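Local coordinates for protein beta-mannosidase (Trichoderma harzianum, PDB 4CVU) that probably hydrolyses beta-mannosidic bonds to release terminal mannose, as a fungal member of glycoside hydrolase family 2, at residues Asn86-Lys92 and Pro150-Phe156; Gly111-Ala116 and Pro128-Phe132; Glu738-Ala744 and Phe843-Phe849. Residues are numbered along the deposited sequence.

In the fold
Contacts 1 and 2 lie in the N-terminal galactose-binding domain-like region. Contact 1 pairs strand 87-91 with strand 152-156 and closes a loop of 57 residues. Contact 2 is nested inside that loop. It joins the connection leading into strand 116-120 with the one following strand 123-126, enclosing 11 residues of that hairpin. F156 and I154 of contact 1 pack on A116 of contact 2, and both contacts meet the first NAG of a glycan carried by N86. Contact 3 comes much later and encloses 98 residues. It brings strand 740-747 beside strand 841-849 in an Ig-like domain, on the opposite side of the chain's centre, about 58 Å from contact 1 and 49 Å from contact 2 between centres.

Contact 1 of 3, residues Asn86-Lys92 and Pro150-Phe156. With NAG (2-acetamido-2-deoxy-beta-D-glucopyranose), chain C.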
# COMPACT_ATOMS: atom_id res chain seq x y z
N ASN A 86 -0.93 -14.09 25.46
CA ASN A 86 0.45 -14.13 25.97
C ASN A 86 1.53 -14.36 24.92
O ASN A 86 1.32 -15.07 23.99
CB ASN A 86 0.65 -15.21 27.04
CG ASN A 86 -0.01 -14.89 28.37
OD1 ASN A 86 -1.07 -14.34 28.42
ND2 ASN A 86 0.64 -15.25 29.45
N TRP A 87 2.68 -13.76 25.11
CA TRP A 87 3.85 -14.02 24.28
C TRP A 87 5.02 -14.34 25.17
O TRP A 87 5.30 -13.64 26.10
CB TRP A 87 4.17 -12.79 23.38
CG TRP A 87 3.07 -12.58 22.43
CD1 TRP A 87 1.93 -11.86 22.64
CD2 TRP A 87 2.92 -13.21 21.15
NE1 TRP A 87 1.10 -11.97 21.57
CE2 TRP A 87 1.68 -12.80 20.63
CE3 TRP A 87 3.73 -14.07 20.40
CZ2 TRP A 87 1.21 -13.21 19.37
CZ3 TRP A 87 3.29 -14.46 19.14
CH2 TRP A 87 2.03 -14.03 18.64
N THR A 88 5.75 -15.39 24.84
CA THR A 88 6.85 -15.80 25.67
C THR A 88 8.15 -15.69 24.89
O THR A 88 8.27 -16.25 23.77
CB THR A 88 6.63 -17.24 26.22
OG1 THR A 88 5.50 -17.24 27.10
CG2 THR A 88 7.86 -17.75 26.95
N TYR A 89 9.10 -14.98 25.50
CA TYR A 89 10.49 -14.86 25.00
C TYR A 89 11.36 -15.93 25.68
O TYR A 89 11.51 -15.92 26.90
CB TYR A 89 11.03 -13.45 25.30
CG TYR A 89 10.57 -12.41 24.27
CD1 TYR A 89 9.26 -11.97 24.23
CD2 TYR A 89 11.48 -11.87 23.36
CE1 TYR A 89 8.85 -11.05 23.28
CE2 TYR A 89 11.09 -10.93 22.44
CZ TYR A 89 9.77 -10.52 22.39
OH TYR A 89 9.39 -9.59 21.41
N THR A 90 11.92 -16.84 24.90
CA THR A 90 12.71 -17.96 25.46
C THR A 90 14.09 -17.98 24.85
O THR A 90 14.22 -17.96 23.63
CB THR A 90 12.03 -19.30 25.14
OG1 THR A 90 10.71 -19.27 25.68
CG2 THR A 90 12.82 -20.48 25.72
N SER A 91 15.12 -18.05 25.70
CA SER A 91 16.51 -18.20 25.23
C SER A 91 16.87 -19.63 24.92
O SER A 91 16.22 -20.56 25.38
CB SER A 91 17.52 -17.68 26.26
OG SER A 91 17.79 -18.64 27.28
N LYS A 92 17.94 -19.79 24.15
CA LYS A 92 18.63 -21.05 24.06
C LYS A 92 19.39 -21.21 25.39
O LYS A 92 19.62 -20.22 26.09
CB LYS A 92 19.62 -21.06 22.91
CG LYS A 92 18.99 -20.88 21.55
CD LYS A 92 18.03 -22.01 21.21
CE LYS A 92 17.91 -22.19 19.71
NZ LYS A 92 16.93 -23.26 19.39
N PRO A 150 21.37 -23.12 31.63
CA PRO A 150 20.03 -22.65 31.99
C PRO A 150 19.32 -21.90 30.85
O PRO A 150 19.95 -21.17 30.09
CB PRO A 150 20.29 -21.74 33.19
CG PRO A 150 21.67 -21.24 33.01
CD PRO A 150 22.43 -22.27 32.21
N VAL A 151 18.02 -22.13 30.73
CA VAL A 151 17.17 -21.43 29.80
C VAL A 151 16.45 -20.35 30.60
O VAL A 151 15.89 -20.62 31.68
CB VAL A 151 16.17 -22.39 29.13
CG1 VAL A 151 15.02 -21.65 28.48
CG2 VAL A 151 16.89 -23.27 28.12
N LEU A 152 16.52 -19.13 30.09
CA LEU A 152 15.76 -18.00 30.60
C LEU A 152 14.53 -17.80 29.73
O LEU A 152 14.66 -17.69 28.51
CB LEU A 152 16.61 -16.74 30.57
CG LEU A 152 15.93 -15.42 30.94
CD1 LEU A 152 15.30 -15.46 32.33
CD2 LEU A 152 16.98 -14.32 30.86
N SER A 153 13.35 -17.78 30.35
CA SER A 153 12.13 -17.51 29.63
C SER A 153 11.34 -16.45 30.36
O SER A 153 11.36 -16.39 31.59
CB SER A 153 11.29 -18.77 29.44
OG SER A 153 10.58 -19.08 30.61
N ILE A 154 10.66 -15.61 29.57
CA ILE A 154 9.86 -14.51 30.08
C ILE A 154 8.48 -14.54 29.43
O ILE A 154 8.30 -14.17 28.25
CB ILE A 154 10.55 -13.15 29.83
CG1 ILE A 154 12.04 -13.23 30.13
CG2 ILE A 154 9.90 -12.06 30.68
CD1 ILE A 154 12.81 -11.99 29.75
N ASN A 155 7.50 -14.98 30.18
CA ASN A 155 6.14 -15.14 29.66
C ASN A 155 5.36 -13.86 29.92
O ASN A 155 5.03 -13.58 31.05
CB ASN A 155 5.49 -16.37 30.30
CG ASN A 155 4.09 -16.63 29.78
OD1 ASN A 155 3.56 -15.89 28.98
ND2 ASN A 155 3.50 -17.72 30.26
N PHE A 156 5.09 -13.09 28.85
CA PHE A 156 4.40 -11.79 28.94
C PHE A 156 2.89 -11.93 28.79
O PHE A 156 2.41 -12.56 27.85
CB PHE A 156 4.92 -10.81 27.88
CG PHE A 156 6.35 -10.39 28.05
CD1 PHE A 156 6.69 -9.30 28.84
CD2 PHE A 156 7.38 -11.08 27.42
CE1 PHE A 156 8.01 -8.91 29.00
CE2 PHE A 156 8.70 -10.70 27.58
CZ PHE A 156 9.02 -9.62 28.36
C1 NAG C . 0.19 -15.06 30.77
C2 NAG C . 0.24 -16.44 31.48
C3 NAG C . -0.08 -16.28 32.96
C4 NAG C . 0.74 -15.17 33.62
C5 NAG C . 0.73 -13.88 32.77
C6 NAG C . 1.70 -12.81 33.31
C7 NAG C . -0.28 -18.33 30.05
C8 NAG C . -1.30 -19.26 29.46
N2 NAG C . -0.71 -17.37 30.88
O3 NAG C . 0.17 -17.53 33.60
O4 NAG C . 0.17 -14.90 34.89
O5 NAG C . 1.07 -14.15 31.42
O6 NAG C . 3.06 -13.16 33.10
O7 NAG C . 0.89 -18.47 29.77
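Beyond P150 the segment runs antiparallel to strand 87-91, at 173° for strand 152-156. V151 CG1 packs on T90 CG2 (3.7 Å). L152 O accepts from S91 N (2.9 Å), but L152 N donates to S91 OG (3.1 Å), so a hydroxyl replaces a carbonyl. S91 OG donates to K92 O at 2.7 Å. S153 faces T90 in a non-hydrogen-bonded pair. I154 and Y89 form a hydrogen-bonded pair: I154 N to Y89 O is 2.8 Å and Y89 N to I154 O is 3.0 Å. N155, paired with T88 without backbone hydrogen bonds, contacts the glycan. Its OD1 accepts from N86 ND2 (3.0 Å), and its ND2 donates to NAG O7 (2.8 Å). NAG O6 donates to N155 O (2.9 Å). F156 closes the ladder through F156 N to W87 O (2.8 Å) and W87 N to F156 O (3.0 Å). F156 CE2 meets Y89 CD1 at 3.6 Å on the buried face, where Y89 OH hydrogen-bonds to D60. N86 ND2 is bonded to NAG C1 (1.4 Å) in an N-W-T sequon. The N-linked sugar is therefore held to both segments: covalently by N86, just before strand 87-91, and by hydrogen bonds to N155 opposite.

Contact 2 of 3, residues Gly111-Ala116 and Pro128-Phe132; sequences GLDTYA and PDNQF. With NA (sodium ion), chain B; NAG (2-acetamido-2-deoxy-beta-D-glucopyranose), chain C; MAN (alpha-D-mannopyranose), chain D.
This is a buried loop-to-loop contact in the galactose-binding domain-like region. It extends the pairing of hairpin strands 116-120 and 123-126 past the strand ends. The first loop follows strand 103-109, and the second leads to strand 135-138. The two segments run in opposite directions, with CA-CA distances of 5.5 Å for A116-P128, 4.4 Å for Y115-D129 and 4.7 Å for D113-Q131. The D113-T114 peptide is cis. T114 has phi/psi of -121/-74, D129 of -143/41 and Q131 of -56/-34. A116 N donates to P128 O (3.1 Å, 153°), which also receives a CA-H...O contact from Y115 CA at 3.4 Å. Q131 CA makes a CA-H...O contact with L112 O at 3.4 Å.

Water 1 accepts from L112 N (2.8 Å) and bonds N130 O (2.6 Å). Water 2 accepts from N130 N (2.9 Å), with T114 O at 2.7 Å and L112 O at 2.9 Å from it. L112 is m,t and sets CD1 3.6 Å from P128 CG. T114, in the m rotamer, donates from OG1 to D113 OD1 (2.7 Å), which also pairs with K193. Q131 is t,t, with CB 3.5 Å from T114 OG1 and OE1 hydrogen-bonded to E194 N. N130 OD1 accepts from F132 N (2.7 Å) in an Asx turn.

D129 is in the p rotamer; its OD2 binds a sodium ion at 2.6 Å and accepts from MAN O4 at 2.7 Å. Y115 CD1 meets D129 CB at 3.7 Å. With one direct hydrogen bond between the loops, the polar join rests largely on bridging water, while D129 OD2 binds the mannose and the sodium ion.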
# COMPACT_ATOMS: atom_id res chain seq x y z
N GLY A 111 14.03 -2.94 31.63
CA GLY A 111 12.61 -2.73 31.34
C GLY A 111 11.92 -3.94 30.74
O GLY A 111 12.39 -4.51 29.74
N LEU A 112 10.80 -4.34 31.36
CA LEU A 112 9.98 -5.41 30.85
C LEU A 112 8.55 -4.89 30.77
O LEU A 112 8.06 -4.28 31.69
CB LEU A 112 10.04 -6.64 31.76
CG LEU A 112 11.43 -7.25 31.98
CD1 LEU A 112 11.34 -8.19 33.16
CD2 LEU A 112 11.95 -7.97 30.73
N ASP A 113 7.90 -5.13 29.63
CA ASP A 113 6.64 -4.49 29.29
C ASP A 113 5.60 -5.56 29.10
O ASP A 113 5.70 -6.32 28.12
CB ASP A 113 6.83 -3.70 27.98
CG ASP A 113 5.60 -2.91 27.58
OD1 ASP A 113 4.63 -2.75 28.35
OD2 ASP A 113 5.63 -2.39 26.44
N THR A 114 4.64 -5.73 30.03
CA THR A 114 4.66 -5.23 31.41
C THR A 114 4.54 -6.42 32.44
O THR A 114 5.52 -6.79 33.07
CB THR A 114 3.53 -4.18 31.64
OG1 THR A 114 3.87 -2.99 30.95
CG2 THR A 114 3.35 -3.85 33.11
N TYR A 115 3.34 -7.00 32.58
CA TYR A 115 3.12 -8.18 33.43
C TYR A 115 3.86 -9.35 32.79
O TYR A 115 3.61 -9.70 31.63
CB TYR A 115 1.65 -8.55 33.56
CG TYR A 115 0.72 -7.51 34.16
CD1 TYR A 115 0.69 -7.27 35.53
CD2 TYR A 115 -0.17 -6.81 33.36
CE1 TYR A 115 -0.19 -6.32 36.08
CE2 TYR A 115 -1.06 -5.90 33.90
CZ TYR A 115 -1.07 -5.63 35.24
OH TYR A 115 -1.97 -4.67 35.74
N ALA A 116 4.77 -9.96 33.55
CA ALA A 116 5.61 -11.04 33.04
C ALA A 116 5.85 -12.10 34.14
O ALA A 116 5.68 -11.86 35.33
CB ALA A 116 6.92 -10.49 32.54
N PRO A 128 7.38 -9.52 37.47
CA PRO A 128 7.37 -8.06 37.27
C PRO A 128 6.02 -7.52 36.81
O PRO A 128 5.32 -8.16 36.02
CB PRO A 128 8.43 -7.81 36.19
CG PRO A 128 9.05 -9.12 35.84
CD PRO A 128 8.47 -10.18 36.73
N ASP A 129 5.65 -6.34 37.30
CA ASP A 129 4.40 -5.71 36.88
C ASP A 129 4.49 -4.19 36.74
O ASP A 129 3.57 -3.47 37.13
CB ASP A 129 3.28 -6.08 37.84
CG ASP A 129 3.55 -5.61 39.26
OD1 ASP A 129 4.69 -5.17 39.57
OD2 ASP A 129 2.60 -5.67 40.06
N ASN A 130 5.59 -3.71 36.19
CA ASN A 130 5.78 -2.28 35.96
C ASN A 130 6.73 -2.04 34.81
O ASN A 130 7.92 -2.35 34.89
CB ASN A 130 6.29 -1.56 37.23
CG ASN A 130 6.11 -0.04 37.16
OD1 ASN A 130 6.38 0.59 36.13
ND2 ASN A 130 5.69 0.55 38.26
N GLN A 131 6.21 -1.47 33.74
CA GLN A 131 7.02 -1.12 32.59
C GLN A 131 8.17 -0.20 32.96
O GLN A 131 9.22 -0.26 32.35
CB GLN A 131 6.14 -0.41 31.54
CG GLN A 131 6.86 -0.05 30.27
CD GLN A 131 5.98 0.57 29.16
OE1 GLN A 131 4.76 0.73 29.28
NE2 GLN A 131 6.63 0.96 28.11
N PHE A 132 7.95 0.68 33.94
CA PHE A 132 8.84 1.79 34.25
C PHE A 132 9.89 1.50 35.35
O PHE A 132 10.50 2.45 35.87
CB PHE A 132 7.99 3.00 34.69
CG PHE A 132 6.83 3.29 33.77
CD1 PHE A 132 7.03 3.37 32.41
CD2 PHE A 132 5.57 3.51 34.29
CE1 PHE A 132 5.95 3.63 31.56
CE2 PHE A 132 4.48 3.78 33.45
CZ PHE A 132 4.68 3.85 32.09
NA NA B . 2.60 -5.15 42.60
C1 NAG C . 0.19 -15.06 30.77
C2 NAG C . 0.24 -16.44 31.48
C3 NAG C . -0.08 -16.28 32.96
C4 NAG C . 0.74 -15.17 33.62
C5 NAG C . 0.73 -13.88 32.77
C6 NAG C . 1.70 -12.81 33.31
C7 NAG C . -0.28 -18.33 30.05
C8 NAG C . -1.30 -19.26 29.46
N2 NAG C . -0.71 -17.37 30.88
O3 NAG C . 0.17 -17.53 33.60
O4 NAG C . 0.17 -14.90 34.89
O5 NAG C . 1.07 -14.15 31.42
O6 NAG C . 3.06 -13.16 33.10
O7 NAG C . 0.89 -18.47 29.77
C1 MAN D . -2.73 -8.13 42.16
C2 MAN D . -3.05 -6.66 41.89
C3 MAN D . -2.27 -6.18 40.67
C4 MAN D . -0.77 -6.48 40.84
C5 MAN D . -0.58 -7.98 41.10
C6 MAN D . 0.87 -8.37 41.34
O2 MAN D . -2.70 -5.87 43.01
O3 MAN D . -2.48 -4.80 40.52
O4 MAN D . -0.06 -6.09 39.69
O5 MAN D . -1.34 -8.35 42.24
O6 MAN D . 1.03 -9.77 41.29
O HOH W 1 10.11 -3.11 33.73
O HOH W 2 7.26 -5.16 34.38
O HOH W 3 5.36 0.20 25.57
O HOH W 4 3.91 -6.81 42.17

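Contact 3 of 3, residues Glu738-Ala744 and Phe843-Phe849. With CD (cadmium ion), chain Y.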
# COMPACT_ATOMS: atom_id res chain seq x y z
N GLU A 738 10.98 33.32 16.50
CA GLU A 738 12.23 34.06 16.37
C GLU A 738 12.39 35.04 17.56
O GLU A 738 11.40 35.43 18.20
CB GLU A 738 12.28 34.82 15.03
CG GLU A 738 12.57 33.93 13.83
CD GLU A 738 12.97 34.71 12.60
OE1 GLU A 738 13.96 35.44 12.70
OE2 GLU A 738 12.30 34.66 11.58
N HIS A 739 13.63 35.40 17.85
CA HIS A 739 13.94 36.25 19.02
C HIS A 739 13.18 37.57 19.01
O HIS A 739 12.66 37.97 20.01
CB HIS A 739 15.44 36.49 19.15
CG HIS A 739 16.21 35.25 19.46
ND1 HIS A 739 16.09 34.58 20.66
CD2 HIS A 739 17.11 34.56 18.73
CE1 HIS A 739 16.89 33.51 20.64
NE2 HIS A 739 17.52 33.49 19.49
N VAL A 740 13.12 38.22 17.84
CA VAL A 740 12.46 39.51 17.66
C VAL A 740 11.50 39.39 16.46
O VAL A 740 11.93 39.08 15.36
CB VAL A 740 13.51 40.62 17.40
CG1 VAL A 740 12.88 42.00 17.44
CG2 VAL A 740 14.64 40.55 18.42
N ILE A 741 10.21 39.62 16.70
CA ILE A 741 9.17 39.48 15.69
C ILE A 741 8.28 40.71 15.66
O ILE A 741 8.11 41.39 16.67
CB ILE A 741 8.30 38.20 15.92
CG1 ILE A 741 7.59 38.25 17.29
CG2 ILE A 741 9.18 36.95 15.83
CD1 ILE A 741 6.50 37.20 17.46
N ALA A 742 7.77 41.01 14.48
CA ALA A 742 6.71 41.99 14.25
C ALA A 742 5.44 41.24 13.93
O ALA A 742 5.43 40.39 13.04
CB ALA A 742 7.08 42.90 13.08
N SER A 743 4.37 41.55 14.64
CA SER A 743 3.18 40.73 14.61
C SER A 743 1.96 41.59 14.30
O SER A 743 1.82 42.67 14.87
CB SER A 743 2.99 40.03 15.97
OG SER A 743 4.03 39.09 16.24
N ALA A 744 1.09 41.09 13.41
CA ALA A 744 -0.11 41.83 12.99
C ALA A 744 -1.33 41.28 13.69
O ALA A 744 -1.64 40.11 13.55
CB ALA A 744 -0.30 41.73 11.48
N PHE A 843 19.06 40.65 13.83
CA PHE A 843 17.81 39.88 13.87
C PHE A 843 16.84 40.37 12.78
O PHE A 843 16.58 41.57 12.67
CB PHE A 843 17.16 40.04 15.25
CG PHE A 843 18.02 39.59 16.38
CD1 PHE A 843 18.22 38.24 16.62
CD2 PHE A 843 18.63 40.52 17.21
CE1 PHE A 843 19.01 37.81 17.67
CE2 PHE A 843 19.43 40.09 18.26
CZ PHE A 843 19.63 38.73 18.49
N THR A 844 16.33 39.45 11.98
CA THR A 844 15.35 39.80 10.94
C THR A 844 14.14 38.85 10.96
O THR A 844 14.28 37.65 11.16
CB THR A 844 15.98 39.68 9.55
OG1 THR A 844 16.52 38.38 9.44
CG2 THR A 844 17.07 40.63 9.39
N HIS A 845 12.98 39.41 10.75
CA HIS A 845 11.72 38.67 10.77
C HIS A 845 10.88 39.13 9.58
O HIS A 845 10.73 40.31 9.38
CB HIS A 845 10.97 38.99 12.07
CG HIS A 845 9.70 38.26 12.22
ND1 HIS A 845 8.49 38.90 12.38
CD2 HIS A 845 9.43 36.94 12.23
CE1 HIS A 845 7.54 38.00 12.49
NE2 HIS A 845 8.09 36.80 12.41
N HIS A 846 10.33 38.18 8.84
CA HIS A 846 9.43 38.41 7.71
C HIS A 846 8.02 38.00 8.09
O HIS A 846 7.81 37.04 8.79
CB HIS A 846 9.91 37.66 6.47
CG HIS A 846 11.29 38.05 6.06
ND1 HIS A 846 12.42 37.57 6.69
CD2 HIS A 846 11.73 38.94 5.14
CE1 HIS A 846 13.49 38.13 6.16
NE2 HIS A 846 13.10 38.97 5.21
N ASN A 847 7.05 38.74 7.62
CA ASN A 847 5.66 38.51 7.95
C ASN A 847 4.79 39.22 6.91
O ASN A 847 5.32 39.92 6.02
CB ASN A 847 5.37 39.02 9.36
CG ASN A 847 4.13 38.40 9.97
OD1 ASN A 847 3.36 37.69 9.31
ND2 ASN A 847 3.96 38.64 11.25
N HIS A 848 3.48 39.02 6.99
CA HIS A 848 2.54 39.72 6.12
C HIS A 848 1.18 39.92 6.80
O HIS A 848 0.84 39.23 7.75
CB HIS A 848 2.34 38.94 4.82
CG HIS A 848 1.31 37.86 4.92
ND1 HIS A 848 1.42 36.81 5.79
CD2 HIS A 848 0.13 37.70 4.29
CE1 HIS A 848 0.36 36.03 5.68
NE2 HIS A 848 -0.43 36.54 4.77
N PHE A 849 0.40 40.86 6.27
CA PHE A 849 -0.98 41.05 6.70
C PHE A 849 -1.91 41.16 5.50
O PHE A 849 -1.74 42.03 4.63
CB PHE A 849 -1.15 42.28 7.56
CG PHE A 849 -2.59 42.60 7.84
CD1 PHE A 849 -3.37 41.73 8.60
CD2 PHE A 849 -3.18 43.75 7.35
CE1 PHE A 849 -4.72 42.02 8.87
CE2 PHE A 849 -4.51 44.05 7.62
CZ PHE A 849 -5.29 43.18 8.37
CD CD Y . 3.36 35.19 5.43
O HOH W 5 11.35 35.53 9.48
O HOH W 6 17.02 36.55 13.27
O HOH W 7 1.09 38.39 12.20
O HOH W 8 2.47 33.18 3.73
O HOH W 9 5.94 35.87 4.63
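Strand 740-744 runs nearly parallel to strand 843-849, at 25° and with axes 6.4 Å apart at closest approach. This is too wide for a backbone ladder. The pair belongs to a beta sandwich of an Ig-like domain. Each strand is the outermost of its own sheet, next to strand 752-759 and strand 821-830 respectively. Side chains therefore bridge the gap. N847 ND2 donates to A742 O (2.9 Å), and water 7 accepts from both N847 ND2 and A744 N (3.0 Å each). The H845 ring fills the middle. I741 CB sits over its face in a CH-pi contact, 3.6 Å from the centroid. V740 CG2 packs on F843 CG at 4.1 Å, and A744 CB on F849 CB at 4.0 Å. At the E738 end, water 5 donates to E738 OE2 (2.5 Å) and accepts from H846 N (2.9 Å). H848 points away from the partner strand, and its ND1 binds a cadmium ion at 2.5 Å.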